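Side-chain contacts in 2-oxoadipate dioxygenase/decarboxylase (Pseudomonas putida, PDB 6W1G), which catalyses the iron(II)- and O2-dependent decarboxylation and hydroxylation of 2-oxoadipate to (R)-2-hydroxyglutarate in D-lysine catabolism: residues Arg160-Glu163 with Leu164-Gln167; Glu79-Ala82 with Thr83-Arg86; Gly382-Ala386 with Gly387-Phe391. One frame throughout, in Å; residues are numbered along the deposited sequence. Where two conformers were deposited one is given.

Contact 1: residues Arg160-Glu163 with Leu164-Gln167; sequences RALE and LIAQ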
loop_
_atom_site.group_PDB
_atom_site.type_symbol
_atom_site.label_atom_id
_atom_site.label_comp_id
_atom_site.label_asym_id
_atom_site.label_seq_id
_atom_site.Cartn_x
_atom_site.Cartn_y
_atom_site.Cartn_z
ATOM N N ARG A 160 -4.403 27.404 1.356
ATOM C CA ARG A 160 -3.013 27.415 1.799
ATOM C C ARG A 160 -2.266 26.168 1.292
ATOM O O ARG A 160 -1.102 26.254 0.883
ATOM C CB ARG A 160 -2.921 27.526 3.322
ATOM C CG ARG A 160 -1.518 27.809 3.821
ATOM C CD ARG A 160 -1.149 29.279 3.590
ATOM N NE ARG A 160 0.247 29.504 3.996
ATOM C CZ ARG A 160 1.269 29.691 3.168
ATOM N NH1 ARG A 160 1.085 29.766 1.843
ATOM N NH2 ARG A 160 2.480 29.784 3.670
ATOM N N ALA A 161 -2.926 25.004 1.307
ATOM C CA ALA A 161 -2.275 23.825 0.729
ATOM C C ALA A 161 -1.899 24.064 -0.723
ATOM O O ALA A 161 -0.807 23.713 -1.155
ATOM C CB ALA A 161 -3.170 22.598 0.864
ATOM N N LEU A 162 -2.841 24.592 -1.511
ATOM C CA LEU A 162 -2.590 24.830 -2.926
ATOM C C LEU A 162 -1.449 25.823 -3.126
ATOM O O LEU A 162 -0.607 25.643 -4.011
ATOM C CB LEU A 162 -3.873 25.305 -3.603
ATOM C CG LEU A 162 -5.000 24.278 -3.625
ATOM C CD1 LEU A 162 -6.264 24.933 -4.173
ATOM C CD2 LEU A 162 -4.619 23.035 -4.423
ATOM N N GLU A 163 -1.377 26.850 -2.269
ATOM C CA GLU A 163 -0.285 27.809 -2.359
ATOM C C GLU A 163 1.052 27.128 -2.126
ATOM O O GLU A 163 2.034 27.410 -2.819
ATOM C CB GLU A 163 -0.482 28.917 -1.327
ATOM C CG GLU A 163 -1.599 29.863 -1.631
ATOM C CD GLU A 163 -1.931 30.799 -0.501
ATOM O OE1 GLU A 163 -1.337 30.765 0.613
ATOM O OE2 GLU A 163 -2.860 31.600 -0.717
ATOM N N LEU A 164 1.118 26.250 -1.107
ATOM C CA LEU A 164 2.398 25.645 -0.764
ATOM C C LEU A 164 2.811 24.596 -1.790
ATOM O O LEU A 164 4.013 24.453 -2.060
ATOM C CB LEU A 164 2.322 25.056 0.639
ATOM C CG LEU A 164 2.326 26.109 1.746
ATOM C CD1 LEU A 164 1.866 25.518 3.085
ATOM C CD2 LEU A 164 3.736 26.690 1.890
ATOM N N ILE A 165 1.864 23.909 -2.423
ATOM C CA ILE A 165 2.172 23.020 -3.547
ATOM C C ILE A 165 2.803 23.815 -4.686
ATOM O O ILE A 165 3.857 23.462 -5.240
ATOM C CB ILE A 165 0.921 22.279 -4.023
ATOM C CG1 ILE A 165 0.418 21.319 -2.934
ATOM C CG2 ILE A 165 1.197 21.504 -5.284
ATOM C CD1 ILE A 165 -0.962 20.776 -3.193
ATOM N N ALA A 166 2.186 24.952 -5.030
ATOM C CA ALA A 166 2.706 25.789 -6.115
ATOM C C ALA A 166 4.085 26.334 -5.766
ATOM O O ALA A 166 4.987 26.399 -6.623
ATOM C CB ALA A 166 1.709 26.898 -6.438
ATOM N N GLN A 167 4.253 26.777 -4.521
ATOM C CA GLN A 167 5.532 27.288 -4.056
ATOM C C GLN A 167 6.617 26.222 -4.145
ATOM O O GLN A 167 7.745 26.482 -4.629
ATOM C CB GLN A 167 5.395 27.783 -2.634
ATOM C CG GLN A 167 6.652 28.376 -2.086
ATOM C CD GLN A 167 6.502 28.793 -0.639
ATOM O OE1 GLN A 167 5.475 29.361 -0.247
ATOM N NE2 GLN A 167 7.527 28.581 0.140
HETATM O O HOH W 1 2.852 30.052 -0.487
HETATM O O HOH W 2 4.849 30.591 2.127
#
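The guanidinium of R160 lies over L164 one turn further along the helix, and its nitrogens turn from there to a carboxylate and two waters. L164 CG approaches one face of the flat group, off-centre toward the rim, and the closest side-chain approach is R160 NH2 to L164 CD2 at 3.8 Å. The arginine reaches this position because its CG stands anti to the backbone N (chi1 -169°) and the chain then bends at chi2 (76°), swinging the far end forward along the helix axis. R160 NH1 makes a salt bridge, 2.9 Å long, to E163 OE1. The carboxylate offers its anti lone pair, the one turned from its other oxygen, and OE1 sits 24° out of the guanidinium plane. Both waters, by contrast, lie in that plane at the edge of the group, one accepting from NH1 and the other from NH2. R160 pairs with E163 (i, i+3) and L164 (i, i+4) on adjacent turns of the alpha-helix 159-171, and the waters carry it on to Q167, two turns away. Each donates to Q167 OE1, 2.7 Å from either, so this amide oxygen receives two bonds. Q167 NE2 is satisfied too, donating to D178 at the start of helix 176-188. That helix also covers L164 and I165 through T181 and F182, while helix 78-90 meets I165 through R86 and L87. I165 CG1 lies 3.2 Å from A161 O, the oxygen that accepts the I165 N-H.

Contact 2: residues Glu79-Ala82 with Thr83-Arg86; sequences EELA and TIAR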
loop_
_atom_site.group_PDB
_atom_site.type_symbol
_atom_site.label_atom_id
_atom_site.label_comp_id
_atom_site.label_asym_id
_atom_site.label_seq_id
_atom_site.Cartn_x
_atom_site.Cartn_y
_atom_site.Cartn_z
ATOM N N GLU A 79 -9.937 16.479 -11.818
ATOM C CA GLU A 79 -9.195 17.599 -11.251
ATOM C C GLU A 79 -8.700 17.273 -9.837
ATOM O O GLU A 79 -7.579 17.636 -9.462
ATOM C CB GLU A 79 -10.116 18.813 -11.269
ATOM C CG GLU A 79 -10.522 19.332 -12.688
ATOM C CD GLU A 79 -11.362 18.416 -13.607
ATOM O OE1 GLU A 79 -12.246 17.632 -13.164
ATOM O OE2 GLU A 79 -11.178 18.556 -14.829
ATOM N N GLU A 80 -9.535 16.585 -9.039
ATOM C CA GLU A 80 -9.100 16.170 -7.706
ATOM C C GLU A 80 -7.922 15.201 -7.787
ATOM O O GLU A 80 -6.974 15.311 -7.004
ATOM C CB GLU A 80 -10.254 15.551 -6.910
ATOM C CG GLU A 80 -11.295 16.597 -6.458
ATOM C CD GLU A 80 -12.514 16.021 -5.789
ATOM O OE1 GLU A 80 -12.627 14.792 -5.654
ATOM O OE2 GLU A 80 -13.371 16.836 -5.397
ATOM N N LEU A 81 -7.985 14.239 -8.699
ATOM C CA LEU A 81 -6.888 13.284 -8.844
ATOM C C LEU A 81 -5.601 13.974 -9.284
ATOM O O LEU A 81 -4.517 13.716 -8.743
ATOM C CB LEU A 81 -7.273 12.172 -9.830
ATOM C CG LEU A 81 -6.218 11.087 -10.014
ATOM C CD1 LEU A 81 -5.941 10.305 -8.738
ATOM C CD2 LEU A 81 -6.650 10.158 -11.133
ATOM N N ALA A 82 -5.697 14.856 -10.270
ATOM C CA ALA A 82 -4.506 15.547 -10.751
ATOM C C ALA A 82 -3.892 16.413 -9.673
ATOM O O ALA A 82 -2.671 16.485 -9.536
ATOM C CB ALA A 82 -4.855 16.399 -11.980
ATOM N N THR A 83 -4.738 17.079 -8.875
ATOM C CA THR A 83 -4.194 17.941 -7.837
ATOM C C THR A 83 -3.606 17.132 -6.700
ATOM O O THR A 83 -2.558 17.494 -6.135
ATOM C CB THR A 83 -5.299 18.882 -7.350
ATOM O OG1 THR A 83 -5.766 19.674 -8.442
ATOM C CG2 THR A 83 -4.736 19.826 -6.326
ATOM N N ILE A 84 -4.261 16.015 -6.350
ATOM C CA ILE A 84 -3.684 15.198 -5.312
ATOM C C ILE A 84 -2.345 14.592 -5.721
ATOM O O ILE A 84 -1.460 14.448 -4.870
ATOM C CB ILE A 84 -4.712 14.202 -4.801
ATOM C CG1 ILE A 84 -4.494 14.105 -3.306
ATOM C CG2 ILE A 84 -4.700 13.029 -5.505
ATOM C CD1 ILE A 84 -5.647 13.541 -2.636
ATOM N N ALA A 85 -2.130 14.311 -7.013
ATOM C CA ALA A 85 -0.805 13.898 -7.443
ATOM C C ALA A 85 0.222 14.970 -7.155
ATOM O O ALA A 85 1.349 14.676 -6.740
ATOM C CB ALA A 85 -0.825 13.568 -8.924
ATOM N N ARG A 86 -0.136 16.243 -7.387
ATOM C CA ARG A 86 0.784 17.342 -7.087
ATOM C C ARG A 86 1.055 17.460 -5.594
ATOM O O ARG A 86 2.165 17.748 -5.170
ATOM C CB ARG A 86 0.244 18.665 -7.632
ATOM C CG ARG A 86 0.146 18.687 -9.134
ATOM C CD ARG A 86 -0.605 19.944 -9.594
ATOM N NE ARG A 86 0.094 21.166 -9.209
ATOM C CZ ARG A 86 -0.475 22.236 -8.686
ATOM N NH1 ARG A 86 -1.791 22.275 -8.462
ATOM N NH2 ARG A 86 0.289 23.276 -8.365
#
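T83 folds its hydroxyl back over the preceding helical turn, where OG1 donates to the carbonyl oxygen of E79 at 2.9 Å. The i, i+4 side-chain-to-backbone bond lies within helix 78-90, which follows strand 69-75 of the mixed five-stranded sheet and precedes strands 94-100, 108-114 and 127-133. It is thus the helix of a beta-alpha-beta-beta-beta module, as in the vicinal oxygen chelate (glyoxalase) fold. With chi1 at -60°, T83 OG1 sits beside the backbone N. E79 O also accepts the peptide N-H of T83, with T83 N at 3.0 Å, so one residue grips it twice, from opposite faces of the carbonyl plane. The next two backbone bonds, from I84 to E80 O and from A85 to L81 O, are ordinary helical ones, whereas that from R86 N to A82 O is weak at 3.3 Å.

I84 has an unusual chi1 of -142°, which places its CG2 between the backbone N and the carbonyl carbon, 3.3 Å from L81 O. The same methyl has a loose apolar contact with CD1 of L81, while the rest of I84 leads off toward I73 of strand 69-75. The charged ends are tied outside this turn: E80 makes a salt bridge to R154 and also accepts from the peptide N of G76, and R86 pairs with E169. R86 CG comes up beyond the oxygen of A82, 3.6 Å from A82 O.

Contact 3: residues Gly382-Ala386 with Gly387-Phe391; sequences GLIDA and GHVHF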
loop_
_atom_site.group_PDB
_atom_site.type_symbol
_atom_site.label_atom_id
_atom_site.label_comp_id
_atom_site.label_asym_id
_atom_site.label_seq_id
_atom_site.Cartn_x
_atom_site.Cartn_y
_atom_site.Cartn_z
ATOM N N GLY A 382 28.758 -18.453 -6.528
ATOM C CA GLY A 382 29.917 -18.883 -5.780
ATOM C C GLY A 382 30.209 -17.995 -4.576
ATOM O O GLY A 382 30.622 -18.469 -3.507
ATOM N N LEU A 383 30.000 -16.688 -4.737
ATOM C CA LEU A 383 30.164 -15.771 -3.622
ATOM C C LEU A 383 29.098 -15.983 -2.554
ATOM O O LEU A 383 29.373 -15.865 -1.363
ATOM C CB LEU A 383 30.106 -14.325 -4.126
ATOM C CG LEU A 383 31.309 -13.898 -4.938
ATOM C CD1 LEU A 383 31.017 -12.617 -5.676
ATOM C CD2 LEU A 383 32.533 -13.729 -4.050
ATOM N N ILE A 384 27.865 -16.263 -2.964
ATOM C CA ILE A 384 26.819 -16.609 -2.006
ATOM C C ILE A 384 27.203 -17.886 -1.270
ATOM O O ILE A 384 27.127 -17.946 -0.033
ATOM C CB ILE A 384 25.477 -16.759 -2.732
ATOM C CG1 ILE A 384 24.973 -15.395 -3.247
ATOM C CG2 ILE A 384 24.446 -17.430 -1.836
ATOM C CD1 ILE A 384 23.868 -15.502 -4.271
ATOM N N ASP A 385 27.618 -18.916 -2.011
ATOM C CA ASP A 385 27.934 -20.190 -1.380
ATOM C C ASP A 385 29.077 -20.063 -0.385
ATOM O O ASP A 385 29.094 -20.763 0.637
ATOM C CB ASP A 385 28.283 -21.230 -2.450
ATOM C CG ASP A 385 27.111 -21.635 -3.327
ATOM O OD1 ASP A 385 25.962 -21.306 -3.008
ATOM O OD2 ASP A 385 27.359 -22.316 -4.349
ATOM N N ALA A 386 30.046 -19.214 -0.675
ATOM C CA ALA A 386 31.182 -19.008 0.228
ATOM C C ALA A 386 30.891 -18.019 1.350
ATOM O O ALA A 386 31.769 -17.744 2.163
ATOM C CB ALA A 386 32.374 -18.494 -0.572
ATOM N N GLY A 387 29.668 -17.469 1.390
ATOM C CA GLY A 387 29.324 -16.563 2.477
ATOM C C GLY A 387 29.805 -15.139 2.312
ATOM O O GLY A 387 29.817 -14.404 3.310
ATOM N N HIS A 388 30.193 -14.738 1.099
ATOM C CA HIS A 388 30.633 -13.357 0.860
ATOM C C HIS A 388 29.501 -12.411 0.526
ATOM O O HIS A 388 29.673 -11.194 0.643
ATOM C CB HIS A 388 31.647 -13.336 -0.275
ATOM C CG HIS A 388 32.926 -13.988 0.060
ATOM N ND1 HIS A 388 34.118 -13.544 -0.433
ATOM C CD2 HIS A 388 33.217 -15.047 0.842
ATOM C CE1 HIS A 388 35.088 -14.332 -0.038
ATOM N NE2 HIS A 388 34.579 -15.265 0.719
ATOM N N VAL A 389 28.387 -12.935 0.024
ATOM C CA VAL A 389 27.203 -12.188 -0.392
ATOM C C VAL A 389 26.001 -12.850 0.267
ATOM O O VAL A 389 25.896 -14.075 0.249
ATOM C CB VAL A 389 27.058 -12.218 -1.917
ATOM C CG1 VAL A 389 25.716 -11.589 -2.385
ATOM C CG2 VAL A 389 28.201 -11.459 -2.546
ATOM N N HIS A 390 25.106 -12.046 0.814
ATOM C CA HIS A 390 23.853 -12.524 1.382
ATOM C C HIS A 390 22.696 -11.880 0.615
ATOM O O HIS A 390 22.796 -10.730 0.229
ATOM C CB HIS A 390 23.788 -12.058 2.853
ATOM C CG HIS A 390 22.584 -12.536 3.569
ATOM N ND1 HIS A 390 22.518 -13.778 4.143
ATOM C CD2 HIS A 390 21.373 -11.970 3.737
ATOM C CE1 HIS A 390 21.317 -13.940 4.688
ATOM N NE2 HIS A 390 20.590 -12.868 4.418
ATOM N N PHE A 391 21.625 -12.626 0.389
ATOM C CA PHE A 391 20.455 -12.099 -0.279
ATOM C C PHE A 391 19.196 -12.239 0.560
ATOM O O PHE A 391 19.046 -13.179 1.350
ATOM C CB PHE A 391 20.274 -12.704 -1.682
ATOM C CG PHE A 391 19.981 -14.181 -1.705
ATOM C CD1 PHE A 391 18.685 -14.674 -1.691
ATOM C CD2 PHE A 391 20.982 -15.096 -1.784
ATOM C CE1 PHE A 391 18.461 -16.054 -1.766
ATOM C CE2 PHE A 391 20.735 -16.463 -1.821
ATOM C CZ PHE A 391 19.470 -16.922 -1.812
HETATM O O HOH W 3 25.437 -16.401 1.582
#
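This is a local contact round the C-terminal end of helix 380-385, where the chain turns off into strand 389-393, and it joins backbone capping to a small apolar cluster. L383 O accepts from H388 N at 2.8 Å, nearly in line with the carbonyl bond, and more weakly from V389 N. I384 O takes the N-H of G387, with G387 N at 3.0 Å and well above the carbonyl plane. The bonds from H388 N (i+5 to i) and G387 N (i+3 to i), with the positive phi of G387 (81°), make a Schellman motif. Water 3 adds a bridge, donating to both I384 O and V389 O.

Beyond the turn, V389 points back at the helix: V389 CG2 meets L383 CB at 3.8 Å and its CG1 lies against CG1 of I384. I384 also crosses F391 at about a right angle, with CG2 in the ring plane at the edge by CE2, and I384 CD1 3.8 Å from F391 CD2. F391 further engages R352 by cation-pi, and its ring meets that of F359 with the planes at about 80°. The imidazole of H388 presents its CD2 edge to A386 O, 3.3 Å away, an oxygen that also accepts from K366.

Along the chain the order is contact 2, contact 1, contact 3. Contacts 1 and 2 lie on neighbouring helices, 159-171 and 78-90, with centres about 13 Å apart, and they touch: L162 CD2 packs on T83 CG2 at 3.7 Å, and I165 CG2 on the R86 guanidinium. Helix 78-90 also touches strand 69-75, through E80 on V75 and I84 on I73; that strand carries the metal ligand H70 and R74, which binds 2-oxoadipate and is thought to matter for specificity. Contact 3 is remote, its centre about 50 Å from that of contact 1 and 46 Å from that of contact 2. It joins helix 380-385 to the two-stranded sheet of 359-363 and 389-393, across the chain's centre from contact 2.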